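Local coordinates for lactate racemase apoprotein (Thermoanaerobacterium thermosaccharolyticum, PDB 2YJG) that interconverts the D- and L-isomers of lactate when it carries its nickel-pincer nucleotide cofactor, which is absent from this apoprotein, at residues 68-73 with 77-82; 85-90 with 99-104; 114-119 with 130-135; 165-170 with 183-188; 238-243 with 249-254. One frame throughout, in Å; residues are numbered along the deposited sequence.

Contact 1: 68-73 with 77-82; sequences IITSDH and VPSRIT. With SO4 (sulfate ion), chain D.
S79 OG is held by a water, which donates to it over 2.7 Å, and by OE2 of E168, which also hydrogen-bonds to T70 OG1; the two hydroxyls, S79 OG and T70 OG1, are 3.4 Å apart. The same water donates to the carbonyl oxygen of S71, at 2.9 Å from S71 O, so that solvent bridges the start of the helix and the 68-73 segment. OG1 of T70 stands opposite the backbone N across the CA-CB bond (chi1 -164°), which carries the hydroxyl to the S79 side. Beside this polar group, CG2 of V77 packs on the hydroxymethyl of S71, 3.5 Å from both S71 CB and S71 OG. The two segments are the strand-to-helix junction of a beta-alpha-beta unit, in which strand 66-71 runs through a short loop into helix 79-91. P78 sits at the N-cap position and is the centre of an inverse gamma turn; its carbonyl oxygen accepts from I81 N and T82 N. D72 and H73, which follow S71, belong by similarity to the cofactor-binding site. R80, exposed on the helix, turns its guanidinium edge to a sulfate ion, with NH2 donating to sulfate O4 over 2.8 Å and NH1 adding two weak bonds, to O1 and O4; NH2 is also hydrogen-bonded to A118 O.

Contact 2: 85-90 with 99-104; sequences LLLDEI and VKILIA
Apolar side-chain packing joins the two segments, with V99 meeting two residues of the helix, L87 and I90. The closest approach is between CD2 of L87 and CG1 of V99, 3.6 Å apart, where the two side chains cross obliquely. I90 and V99 instead point at one another, tip to tip, and CG2 of I90 lies 3.9 Å from CG2 of V99. The branches of V99 are thus divided between two partners: CG1, opposite the backbone N (chi1 -174°), takes the leucine, while CG2 takes the isoleucine. A looser touch, 4.3 Å from L87 CD1 to I101 CD1, carries the packing one step along the strand. Helix 79-91 and strand 99-104 are the second and third elements of a beta-alpha-beta unit, and the short segments run nearly antiparallel, at 153°, with their axes 10.9 Å apart, as expected for a helix packed along the face of a sheet. The same hydrophobic layer takes in I68 of the preceding strand, which touches both I90 and V99, and F130 of the following strand, which touches I101. Polar interactions lie on another side of the helix, where the carboxylate of E89 forms a salt bridge with R55 and accepts from the backbone N of Q57.

Contact 3: 114-119 with 130-135; sequences QEMKAK and FVVHDS. With SO4 (sulfate ion), chain D.
The ring of F130 is met obliquely by the methyl group of M116, whose CE lies 3.7 Å from F130 CB and 3.9 Å from F130 CG, where the ring joins its CB. A second aromatic ring, that of F120, meets F130 with the planes inclined at about 45°. The M116 and F130 side chains run alongside each other, pointing opposite ways, the methionine chain bending at its last torsion (chi3 60°) to bring CE against the start of the phenylalanine side chain. The sulfur takes the next residue on this side of the strand: M116 SD is 4.0 Å from CG2 of V132, with the two side chains at a slant to one another. The contact lays helix 113-120 against strand 129-132, the outermost strand of the mixed sheet within this chain. It also lies at the dimer interface, since F130 makes backbone hydrogen bonds to the second subunit, while M116 and V132 both pack on E126 of that subunit. On another side of the helix, K117 bends at its end so that NZ donates to sulfate O3 over 3.0 Å. That lysine also forms a salt bridge with E122, and the sulfate accepts from the backbone N of E122 and from R80 as well.

Contact 4: 165-170 with 183-188; sequences LVAEGF and RKSILP. With EDO (1,2-ethanediol), chain F.
The loop that carries K184, by similarity the residue covalently bonded to the nickel-pincer cofactor, rests here on strand 164-170 through its neighbours S185 and I186. S185 CB lies 3.7 Å from the methyl of A167, and S185 OG lies 3.6 Å from that same A167 CB. The hydroxyl also comes near the backbone of E168, and a water joins the two, donating to S185 OG and to E168 O at 2.7 Å each. Next to this, L165 and I186 meet tip to tip, CD2 of the leucine 4.0 Å from CD1 of the isoleucine. The strand is an inner one of the mixed sheet, between 66-71 and 233-241, and I69 of the former touches L165, A167, S185 and I186, widening the apolar patch. K184 lies in a 3-10 segment that runs through 185, and its side chain does not touch the strand. The K184 side chain bends midway (chi3 81°), and in this apoprotein NZ donates to O1 of a 1,2-ethanediol molecule over 2.7 Å.

Contact 5: 238-243 with 249-254; sequences NVVIDS and NAFAGH
V240 packs against F251 across two neighbouring antiparallel strands. From its CB, which lies 4.0 Å from the carbonyl oxygen of N249, CG2 extends on the backbone-N side, opposite the carbonyl carbon (chi1 175° for CG1), and reaches CE1 of F251 at 3.8 Å. It arrives at the edge of the phenyl ring, near the ring plane, as does the carbonyl oxygen of N238. On the other face of the sheet V239 CG1 touches the methyl of A250, with 4.0 Å between V239 CG1 and A250 CB. The backbones form an antiparallel ladder: N238 with F251 and V240 with N249 are hydrogen-bonded pairs, while V239 and A250 make the non-hydrogen-bonded pair between them. N238 N donates to F251 O over 2.8 Å at an almost straight 174°, and F251 N returns the bond to N238 O. V240 N donates to N249 O from 42° above the carbonyl plane, whereas the reverse bond, N249 N to V240 O, is weak at 3.4 Å. The N249 side chain turns to the next residue, where OD1 accepts from the backbone N of A250, tilted from the carbonyl plane. This beta hairpin closes one edge of the mixed sheet, with helix 257-270 over the face bearing N238, V240, N249 and F251, helix 39-48 against A250 on the other, and strand 164-170 alongside 233-241.

Overall arrangement
All five contacts are largely buried and reach the same mixed sheet. Contacts 1 and 2 share helix 79-91, which is tied by polar groups and water at its start and by plain hydrocarbon further along. Contacts 2 and 3 meet through neighbouring strands, and both are apolar, but contact 3 lies at the sheet's 129-132 edge and against the second subunit. Contact 5 is at the other edge, about 22 Å from contact 3 between centres, and relies mainly on backbone bonding. Contacts 1 and 4 use adjacent inner strands, are linked by E168, and each holds cofactor-site positions assigned by similarity, two in contact 1 and one in contact 4. The sulfate is shared by contacts 1 and 3.

Contact 1: 68-73 with 77-82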
# COMPACT_ATOMS: atom_id res chain seq x y z
N ILE A 68 5.28 -7.93 -15.28
CA ILE A 68 4.99 -6.69 -16.01
C ILE A 68 5.85 -5.57 -15.43
O ILE A 68 5.73 -5.27 -14.22
CB ILE A 68 3.59 -6.21 -15.79
CG1 ILE A 68 2.56 -7.30 -16.16
CG2 ILE A 68 3.29 -4.92 -16.60
CD1 ILE A 68 1.12 -6.95 -15.72
N ILE A 69 6.62 -4.90 -16.29
CA ILE A 69 7.43 -3.77 -15.86
C ILE A 69 6.55 -2.54 -16.01
O ILE A 69 5.88 -2.36 -17.06
CB ILE A 69 8.70 -3.57 -16.65
CG1 ILE A 69 9.63 -4.80 -16.55
CG2 ILE A 69 9.45 -2.36 -16.08
CD1 ILE A 69 10.86 -4.78 -17.50
N THR A 70 6.49 -1.72 -14.95
CA THR A 70 5.76 -0.48 -14.98
C THR A 70 6.68 0.65 -14.58
O THR A 70 7.74 0.43 -13.96
CB THR A 70 4.54 -0.54 -14.04
OG1 THR A 70 3.62 0.54 -14.35
CG2 THR A 70 4.95 -0.42 -12.60
N SER A 71 6.27 1.87 -14.91
CA SER A 71 7.01 3.06 -14.55
C SER A 71 6.84 3.50 -13.09
O SER A 71 5.92 3.13 -12.38
CB SER A 71 6.68 4.21 -15.49
OG SER A 71 7.14 3.94 -16.82
N ASP A 72 7.73 4.36 -12.65
CA ASP A 72 7.72 4.77 -11.27
C ASP A 72 6.86 5.98 -10.98
O ASP A 72 6.29 6.53 -11.87
CB ASP A 72 9.13 4.86 -10.67
CG ASP A 72 9.95 6.08 -11.13
OD1 ASP A 72 9.50 6.92 -11.86
OD2 ASP A 72 11.10 6.15 -10.72
N HIS A 73 6.73 6.30 -9.69
CA HIS A 73 6.00 7.47 -9.17
C HIS A 73 6.39 8.80 -9.84
O HIS A 73 5.59 9.74 -9.83
CB HIS A 73 6.23 7.61 -7.63
CG HIS A 73 7.67 7.77 -7.26
ND1 HIS A 73 8.61 6.78 -7.49
CD2 HIS A 73 8.35 8.81 -6.72
CE1 HIS A 73 9.81 7.20 -7.11
NE2 HIS A 73 9.68 8.44 -6.65
N VAL A 77 2.65 7.76 -16.24
CA VAL A 77 1.91 6.61 -16.75
C VAL A 77 0.58 6.41 -15.95
O VAL A 77 0.57 6.32 -14.72
CB VAL A 77 2.76 5.33 -16.74
CG1 VAL A 77 1.97 4.18 -17.31
CG2 VAL A 77 4.07 5.52 -17.47
N PRO A 78 -0.55 6.39 -16.66
CA PRO A 78 -1.85 6.28 -16.01
C PRO A 78 -2.16 4.84 -15.65
O PRO A 78 -3.07 4.23 -16.19
CB PRO A 78 -2.82 6.81 -17.06
CG PRO A 78 -2.17 6.51 -18.36
CD PRO A 78 -0.67 6.54 -18.12
N SER A 79 -1.39 4.29 -14.71
CA SER A 79 -1.47 2.86 -14.46
C SER A 79 -2.74 2.36 -13.80
O SER A 79 -3.02 1.17 -13.86
CB SER A 79 -0.23 2.39 -13.69
OG SER A 79 0.97 2.70 -14.38
N ARG A 80 -3.49 3.23 -13.12
CA ARG A 80 -4.80 2.82 -12.61
C ARG A 80 -5.70 2.34 -13.75
O ARG A 80 -6.61 1.57 -13.54
CB ARG A 80 -5.49 3.99 -11.85
CG ARG A 80 -4.85 4.38 -10.56
CD ARG A 80 -5.23 5.85 -10.17
NE ARG A 80 -4.69 6.28 -8.87
CZ ARG A 80 -5.20 5.98 -7.66
NH1 ARG A 80 -6.27 5.20 -7.54
NH2 ARG A 80 -4.62 6.43 -6.55
N ILE A 81 -5.47 2.83 -14.96
CA ILE A 81 -6.27 2.43 -16.09
C ILE A 81 -5.62 1.24 -16.80
O ILE A 81 -6.27 0.22 -17.08
CB ILE A 81 -6.45 3.58 -17.07
CG1 ILE A 81 -7.33 4.70 -16.44
CG2 ILE A 81 -7.06 3.00 -18.35
CD1 ILE A 81 -7.29 6.03 -17.19
N THR A 82 -4.33 1.34 -17.03
CA THR A 82 -3.64 0.39 -17.90
C THR A 82 -3.34 -0.96 -17.24
O THR A 82 -3.54 -1.99 -17.87
CB THR A 82 -2.32 0.98 -18.42
OG1 THR A 82 -1.54 1.41 -17.31
CG2 THR A 82 -2.58 2.16 -19.39
S SO4 D . -7.13 5.05 -3.74
O1 SO4 D . -7.83 4.32 -4.77
O2 SO4 D . -7.99 5.75 -2.81
O3 SO4 D . -6.25 4.20 -2.96
O4 SO4 D . -6.24 6.02 -4.33
O HOH W 1 3.42 3.65 -13.76

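Contact 2: 85-90 with 99-104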
# COMPACT_ATOMS: atom_id res chain seq x y z
N LEU A 85 -6.21 -3.59 -17.13
CA LEU A 85 -6.54 -4.10 -18.48
C LEU A 85 -5.46 -5.04 -18.95
O LEU A 85 -5.75 -6.06 -19.57
CB LEU A 85 -6.73 -2.94 -19.45
CG LEU A 85 -7.95 -2.05 -19.21
CD1 LEU A 85 -7.84 -0.80 -20.06
CD2 LEU A 85 -9.20 -2.84 -19.46
N LEU A 86 -4.21 -4.76 -18.58
CA LEU A 86 -3.16 -5.75 -18.87
C LEU A 86 -3.31 -7.06 -18.08
O LEU A 86 -3.13 -8.18 -18.62
CB LEU A 86 -1.78 -5.15 -18.56
CG LEU A 86 -1.15 -4.19 -19.57
CD1 LEU A 86 0.00 -3.44 -18.86
CD2 LEU A 86 -0.60 -4.95 -20.79
N LEU A 87 -3.62 -6.92 -16.80
CA LEU A 87 -3.82 -8.09 -15.92
C LEU A 87 -5.02 -8.92 -16.36
O LEU A 87 -4.99 -10.14 -16.32
CB LEU A 87 -4.03 -7.61 -14.48
CG LEU A 87 -2.81 -6.96 -13.83
CD1 LEU A 87 -3.21 -6.08 -12.61
CD2 LEU A 87 -1.79 -8.00 -13.46
N ASP A 88 -6.09 -8.26 -16.76
CA ASP A 88 -7.27 -8.99 -17.26
C ASP A 88 -6.91 -9.74 -18.53
O ASP A 88 -7.25 -10.93 -18.67
CB ASP A 88 -8.45 -8.05 -17.48
CG ASP A 88 -9.76 -8.79 -17.74
OD1 ASP A 88 -10.22 -9.47 -16.81
OD2 ASP A 88 -10.32 -8.69 -18.85
N GLU A 89 -6.23 -9.07 -19.46
CA GLU A 89 -5.77 -9.70 -20.72
C GLU A 89 -4.87 -10.92 -20.47
O GLU A 89 -5.07 -11.97 -21.06
CB GLU A 89 -5.01 -8.64 -21.56
CG GLU A 89 -4.38 -9.13 -22.86
CD GLU A 89 -5.42 -9.49 -23.96
OE1 GLU A 89 -6.62 -9.18 -23.78
OE2 GLU A 89 -5.00 -10.02 -24.99
N ILE A 90 -3.86 -10.76 -19.63
CA ILE A 90 -3.05 -11.87 -19.15
C ILE A 90 -3.89 -13.05 -18.61
O ILE A 90 -3.49 -14.19 -18.84
CB ILE A 90 -2.06 -11.39 -18.07
CG1 ILE A 90 -0.91 -10.58 -18.73
CG2 ILE A 90 -1.47 -12.57 -17.29
CD1 ILE A 90 -0.09 -9.63 -17.79
N VAL A 99 1.57 -13.15 -11.52
CA VAL A 99 1.95 -11.91 -12.20
C VAL A 99 2.59 -10.98 -11.20
O VAL A 99 1.93 -10.56 -10.26
CB VAL A 99 0.78 -11.21 -12.85
CG1 VAL A 99 1.28 -9.94 -13.69
CG2 VAL A 99 0.08 -12.10 -13.75
N LYS A 100 3.86 -10.65 -11.41
CA LYS A 100 4.59 -9.70 -10.61
C LYS A 100 4.71 -8.37 -11.34
O LYS A 100 4.99 -8.35 -12.52
CB LYS A 100 5.98 -10.22 -10.25
CG LYS A 100 5.91 -11.11 -9.02
CD LYS A 100 7.20 -11.55 -8.51
CE LYS A 100 6.97 -12.83 -7.68
NZ LYS A 100 8.15 -13.04 -6.86
N ILE A 101 4.50 -7.27 -10.64
CA ILE A 101 4.59 -5.97 -11.27
C ILE A 101 5.85 -5.36 -10.72
O ILE A 101 5.94 -5.07 -9.54
CB ILE A 101 3.30 -5.15 -10.99
CG1 ILE A 101 2.08 -5.89 -11.56
CG2 ILE A 101 3.35 -3.81 -11.64
CD1 ILE A 101 0.75 -5.39 -11.04
N LEU A 102 6.81 -5.15 -11.59
CA LEU A 102 8.15 -4.67 -11.23
C LEU A 102 8.22 -3.21 -11.60
O LEU A 102 8.08 -2.88 -12.78
CB LEU A 102 9.18 -5.43 -12.06
CG LEU A 102 10.68 -5.10 -11.86
CD1 LEU A 102 11.12 -5.04 -10.34
CD2 LEU A 102 11.50 -6.01 -12.68
N ILE A 103 8.47 -2.34 -10.62
CA ILE A 103 8.50 -0.88 -10.83
C ILE A 103 9.91 -0.49 -11.31
O ILE A 103 10.89 -0.75 -10.61
CB ILE A 103 8.18 -0.11 -9.54
CG1 ILE A 103 6.83 -0.52 -8.97
CG2 ILE A 103 8.23 1.42 -9.75
CD1 ILE A 103 5.70 -0.20 -9.86
N ALA A 104 10.00 0.12 -12.49
CA ALA A 104 11.27 0.47 -13.14
C ALA A 104 11.70 1.82 -12.62
O ALA A 104 11.34 2.84 -13.19
CB ALA A 104 11.06 0.57 -14.69

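Contact 3: 114-119 with 130-135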
# COMPACT_ATOMS: atom_id res chain seq x y z
N GLN A 114 3.33 5.21 0.03
CA GLN A 114 2.36 6.31 -0.16
C GLN A 114 2.31 6.70 -1.62
O GLN A 114 1.24 6.95 -2.19
CB GLN A 114 2.64 7.52 0.78
CG GLN A 114 3.07 8.85 0.07
CD GLN A 114 4.22 9.64 0.77
OE1 GLN A 114 4.12 9.99 1.95
NE2 GLN A 114 5.31 9.91 0.02
N GLU A 115 3.49 6.71 -2.24
CA GLU A 115 3.65 7.00 -3.65
C GLU A 115 3.02 5.90 -4.49
O GLU A 115 2.38 6.16 -5.49
CB GLU A 115 5.15 7.16 -3.97
CG GLU A 115 5.70 8.52 -3.56
CD GLU A 115 7.23 8.60 -3.54
OE1 GLU A 115 7.95 7.56 -3.68
OE2 GLU A 115 7.71 9.75 -3.40
N MET A 116 3.21 4.65 -4.07
CA MET A 116 2.59 3.54 -4.77
C MET A 116 1.08 3.67 -4.68
O MET A 116 0.37 3.52 -5.66
CB MET A 116 3.09 2.20 -4.23
CG MET A 116 4.47 1.88 -4.77
SD MET A 116 5.27 0.44 -4.05
CE MET A 116 4.02 -0.55 -4.54
N LYS A 117 0.57 4.03 -3.51
CA LYS A 117 -0.87 4.20 -3.34
C LYS A 117 -1.33 5.32 -4.24
O LYS A 117 -2.34 5.18 -4.90
CB LYS A 117 -1.21 4.55 -1.88
CG LYS A 117 -2.69 4.76 -1.63
CD LYS A 117 -2.94 5.51 -0.31
CE LYS A 117 -4.27 6.27 -0.39
NZ LYS A 117 -5.39 5.31 -0.36
N ALA A 118 -0.60 6.44 -4.29
CA ALA A 118 -1.03 7.58 -5.14
C ALA A 118 -1.10 7.21 -6.62
O ALA A 118 -2.09 7.54 -7.30
CB ALA A 118 -0.14 8.82 -4.91
N LYS A 119 -0.10 6.47 -7.08
CA LYS A 119 0.00 6.06 -8.49
C LYS A 119 -0.97 4.98 -8.92
O LYS A 119 -1.63 5.12 -9.95
CB LYS A 119 1.41 5.55 -8.80
CG LYS A 119 1.71 5.44 -10.26
CD LYS A 119 2.14 6.85 -10.71
CE LYS A 119 2.52 6.85 -12.12
NZ LYS A 119 1.74 7.85 -12.86
N PHE A 130 3.57 -6.30 -6.22
CA PHE A 130 4.44 -5.23 -6.65
C PHE A 130 5.80 -5.42 -6.02
O PHE A 130 5.90 -5.73 -4.86
CB PHE A 130 3.89 -3.86 -6.19
CG PHE A 130 2.81 -3.33 -7.07
CD1 PHE A 130 1.48 -3.69 -6.85
CD2 PHE A 130 3.11 -2.46 -8.11
CE1 PHE A 130 0.47 -3.22 -7.70
CE2 PHE A 130 2.13 -1.99 -8.94
CZ PHE A 130 0.80 -2.35 -8.74
N VAL A 131 6.83 -5.19 -6.81
CA VAL A 131 8.20 -5.28 -6.39
C VAL A 131 8.89 -4.03 -6.93
O VAL A 131 8.64 -3.63 -8.07
CB VAL A 131 8.82 -6.55 -7.01
CG1 VAL A 131 10.30 -6.71 -6.66
CG2 VAL A 131 8.03 -7.80 -6.57
N VAL A 132 9.80 -3.45 -6.14
CA VAL A 132 10.45 -2.20 -6.51
C VAL A 132 11.89 -2.50 -6.96
O VAL A 132 12.64 -3.21 -6.26
CB VAL A 132 10.41 -1.16 -5.34
CG1 VAL A 132 11.11 0.07 -5.71
CG2 VAL A 132 8.96 -0.83 -4.92
N HIS A 133 12.27 -2.03 -8.15
CA HIS A 133 13.61 -2.24 -8.64
C HIS A 133 14.56 -1.43 -7.80
O HIS A 133 14.28 -0.25 -7.50
CB HIS A 133 13.74 -1.74 -10.09
CG HIS A 133 15.12 -1.85 -10.64
ND1 HIS A 133 15.79 -3.05 -10.77
CD2 HIS A 133 15.97 -0.90 -11.10
CE1 HIS A 133 16.99 -2.83 -11.27
NE2 HIS A 133 17.12 -1.53 -11.48
N ASP A 134 15.70 -2.03 -7.48
CA ASP A 134 16.77 -1.28 -6.80
C ASP A 134 18.06 -1.50 -7.62
O ASP A 134 18.66 -2.59 -7.66
CB ASP A 134 16.91 -1.73 -5.36
CG ASP A 134 18.03 -1.04 -4.62
OD1 ASP A 134 18.67 -0.07 -5.14
OD2 ASP A 134 18.25 -1.54 -3.47
N SER A 135 18.41 -0.44 -8.33
CA SER A 135 19.54 -0.46 -9.25
C SER A 135 20.85 -0.58 -8.45
O SER A 135 21.88 -0.92 -9.03
CB SER A 135 19.59 0.79 -10.10
OG SER A 135 19.84 1.95 -9.32
S SO4 D . -7.13 5.05 -3.74
O1 SO4 D . -7.83 4.32 -4.77
O2 SO4 D . -7.99 5.75 -2.81
O3 SO4 D . -6.25 4.20 -2.96
O4 SO4 D . -6.24 6.02 -4.33

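Contact 4: 165-170 with 183-188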
# COMPACT_ATOMS: atom_id res chain seq x y z
N LEU A 165 8.07 -11.79 -20.03
CA LEU A 165 8.33 -10.44 -19.61
C LEU A 165 7.60 -9.45 -20.49
O LEU A 165 7.74 -9.46 -21.72
CB LEU A 165 9.82 -10.17 -19.65
CG LEU A 165 10.30 -8.80 -19.10
CD1 LEU A 165 9.89 -8.59 -17.57
CD2 LEU A 165 11.78 -8.61 -19.30
N VAL A 166 6.84 -8.57 -19.82
CA VAL A 166 6.01 -7.57 -20.44
C VAL A 166 6.40 -6.18 -19.88
O VAL A 166 6.88 -6.09 -18.74
CB VAL A 166 4.51 -7.88 -20.12
CG1 VAL A 166 3.61 -6.79 -20.53
CG2 VAL A 166 4.09 -9.12 -20.82
N ALA A 167 6.09 -5.12 -20.60
CA ALA A 167 6.24 -3.75 -20.02
C ALA A 167 5.15 -2.82 -20.49
O ALA A 167 4.63 -2.96 -21.61
CB ALA A 167 7.56 -3.15 -20.44
N GLU A 168 4.84 -1.85 -19.63
CA GLU A 168 4.02 -0.76 -20.01
C GLU A 168 4.80 0.53 -19.89
O GLU A 168 5.88 0.60 -19.27
CB GLU A 168 2.73 -0.70 -19.22
CG GLU A 168 2.87 -0.41 -17.74
CD GLU A 168 1.60 0.19 -17.12
OE1 GLU A 168 0.56 0.24 -17.82
OE2 GLU A 168 1.65 0.61 -15.93
N GLY A 169 4.28 1.57 -20.51
CA GLY A 169 5.01 2.85 -20.53
C GLY A 169 4.23 3.91 -21.28
O GLY A 169 3.07 3.70 -21.65
N PHE A 170 4.88 5.04 -21.58
CA PHE A 170 4.26 6.09 -22.42
C PHE A 170 5.33 6.66 -23.37
O PHE A 170 6.60 6.49 -23.14
CB PHE A 170 3.64 7.19 -21.56
CG PHE A 170 4.60 8.15 -21.03
CD1 PHE A 170 5.65 7.74 -20.26
CD2 PHE A 170 4.47 9.47 -21.32
CE1 PHE A 170 6.57 8.66 -19.84
CE2 PHE A 170 5.36 10.37 -20.85
CZ PHE A 170 6.41 9.96 -20.12
N ARG A 183 11.72 0.05 -25.10
CA ARG A 183 12.97 -0.45 -24.54
C ARG A 183 13.49 0.21 -23.28
O ARG A 183 14.23 -0.36 -22.57
CB ARG A 183 14.08 -0.44 -25.62
CG ARG A 183 14.62 0.93 -25.98
CD ARG A 183 13.58 1.98 -26.47
NE ARG A 183 14.14 3.23 -26.98
CZ ARG A 183 13.74 4.45 -26.67
NH1 ARG A 183 12.71 4.69 -25.91
NH2 ARG A 183 14.35 5.47 -27.19
N LYS A 184 13.10 1.44 -23.04
CA LYS A 184 13.54 2.14 -21.81
C LYS A 184 13.06 1.52 -20.50
O LYS A 184 13.60 1.80 -19.40
CB LYS A 184 13.20 3.64 -21.84
CG LYS A 184 14.24 4.47 -22.55
CD LYS A 184 14.13 6.00 -22.33
CE LYS A 184 14.74 6.42 -21.02
NZ LYS A 184 14.73 7.89 -20.96
N SER A 185 12.02 0.70 -20.58
CA SER A 185 11.62 -0.10 -19.42
C SER A 185 12.76 -1.06 -18.98
O SER A 185 12.78 -1.48 -17.83
CB SER A 185 10.33 -0.87 -19.72
OG SER A 185 9.26 0.03 -19.93
N ILE A 186 13.65 -1.44 -19.90
CA ILE A 186 14.77 -2.30 -19.58
C ILE A 186 16.00 -1.50 -19.21
O ILE A 186 16.50 -1.65 -18.11
CB ILE A 186 15.11 -3.28 -20.70
CG1 ILE A 186 13.84 -4.00 -21.17
CG2 ILE A 186 16.30 -4.17 -20.28
CD1 ILE A 186 13.17 -4.96 -20.13
N LEU A 187 16.47 -0.63 -20.12
CA LEU A 187 17.64 0.18 -19.86
C LEU A 187 17.23 1.63 -20.17
O LEU A 187 16.96 1.96 -21.31
CB LEU A 187 18.80 -0.28 -20.74
CG LEU A 187 20.14 0.46 -20.69
CD1 LEU A 187 20.78 0.36 -19.32
CD2 LEU A 187 21.11 0.01 -21.81
N PRO A 188 17.12 2.49 -19.14
CA PRO A 188 17.58 2.28 -17.79
C PRO A 188 16.67 1.58 -16.77
O PRO A 188 17.11 1.30 -15.65
CB PRO A 188 17.88 3.70 -17.33
CG PRO A 188 16.77 4.58 -18.06
CD PRO A 188 16.43 3.80 -19.30
C1 EDO F . 16.19 9.72 -17.90
O1 EDO F . 15.85 8.55 -18.64
C2 EDO F . 17.23 10.54 -18.63
O2 EDO F . 18.33 10.77 -17.75
O HOH W 2 8.04 0.90 -17.66

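Contact 5: 238-243 with 249-254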
# COMPACT_ATOMS: atom_id res chain seq x y z
N ASN A 238 2.19 0.73 -24.71
CA ASN A 238 2.63 2.13 -24.47
C ASN A 238 1.52 3.11 -24.85
O ASN A 238 0.95 2.98 -25.93
CB ASN A 238 3.87 2.47 -25.29
CG ASN A 238 5.16 1.98 -24.70
OD1 ASN A 238 5.22 1.23 -23.70
ND2 ASN A 238 6.22 2.38 -25.33
N VAL A 239 1.22 4.07 -23.99
CA VAL A 239 0.22 5.07 -24.23
C VAL A 239 0.86 6.39 -24.66
O VAL A 239 2.06 6.63 -24.50
CB VAL A 239 -0.71 5.28 -23.03
CG1 VAL A 239 -1.63 4.06 -22.77
CG2 VAL A 239 0.05 5.68 -21.76
N VAL A 240 0.03 7.20 -25.29
CA VAL A 240 0.36 8.57 -25.58
C VAL A 240 -0.68 9.36 -24.81
O VAL A 240 -1.87 9.08 -24.88
CB VAL A 240 0.31 8.86 -27.03
CG1 VAL A 240 0.54 10.36 -27.25
CG2 VAL A 240 1.38 8.02 -27.80
N ILE A 241 -0.23 10.35 -24.07
CA ILE A 241 -1.10 11.07 -23.17
C ILE A 241 -1.01 12.58 -23.47
O ILE A 241 0.00 13.05 -23.98
CB ILE A 241 -0.78 10.74 -21.67
CG1 ILE A 241 0.65 11.17 -21.29
CG2 ILE A 241 -0.94 9.25 -21.36
CD1 ILE A 241 1.04 11.14 -19.71
N ASP A 242 -2.08 13.31 -23.16
CA ASP A 242 -2.11 14.75 -23.34
C ASP A 242 -1.55 15.47 -22.12
O ASP A 242 -1.11 14.82 -21.16
CB ASP A 242 -3.53 15.22 -23.75
CG ASP A 242 -4.57 15.06 -22.64
OD1 ASP A 242 -4.23 14.81 -21.48
OD2 ASP A 242 -5.79 15.18 -22.96
N SER A 243 -1.54 16.80 -22.14
CA SER A 243 -1.15 17.61 -20.95
C SER A 243 -1.75 17.16 -19.62
O SER A 243 -1.05 17.06 -18.60
CB SER A 243 -1.56 19.07 -21.16
OG SER A 243 -1.50 19.36 -22.54
N ASN A 249 -4.06 7.89 -27.25
CA ASN A 249 -3.77 6.78 -28.12
C ASN A 249 -2.96 5.73 -27.32
O ASN A 249 -2.43 6.01 -26.24
CB ASN A 249 -2.96 7.23 -29.36
CG ASN A 249 -3.24 6.42 -30.65
OD1 ASN A 249 -3.73 5.28 -30.65
ND2 ASN A 249 -2.89 7.02 -31.76
N ALA A 250 -2.81 4.59 -27.93
CA ALA A 250 -2.16 3.43 -27.34
C ALA A 250 -1.72 2.45 -28.39
O ALA A 250 -2.41 2.26 -29.44
CB ALA A 250 -3.10 2.76 -26.31
N PHE A 251 -0.56 1.83 -28.13
CA PHE A 251 0.13 0.93 -29.03
C PHE A 251 0.63 -0.26 -28.22
O PHE A 251 1.28 -0.07 -27.20
CB PHE A 251 1.32 1.67 -29.70
CG PHE A 251 0.91 2.92 -30.37
CD1 PHE A 251 0.74 4.08 -29.65
CD2 PHE A 251 0.58 2.93 -31.76
CE1 PHE A 251 0.29 5.26 -30.25
CE2 PHE A 251 0.16 4.10 -32.35
CZ PHE A 251 0.01 5.27 -31.59
N ALA A 252 0.39 -1.46 -28.72
CA ALA A 252 0.68 -2.69 -28.03
C ALA A 252 1.27 -3.71 -28.99
O ALA A 252 0.89 -3.74 -30.19
CB ALA A 252 -0.60 -3.23 -27.37
N GLY A 253 2.15 -4.55 -28.45
CA GLY A 253 2.72 -5.70 -29.15
C GLY A 253 4.22 -5.76 -29.06
O GLY A 253 4.77 -5.60 -27.97
N HIS A 254 4.89 -5.96 -30.20
CA HIS A 254 6.32 -6.20 -30.26
C HIS A 254 7.05 -5.00 -29.65
O HIS A 254 6.65 -3.84 -29.90
CB HIS A 254 6.69 -6.36 -31.72
CG HIS A 254 8.10 -6.74 -31.96
ND1 HIS A 254 9.15 -5.84 -31.92
CD2 HIS A 254 8.64 -7.93 -32.35
CE1 HIS A 254 10.28 -6.47 -32.20
NE2 HIS A 254 9.99 -7.74 -32.46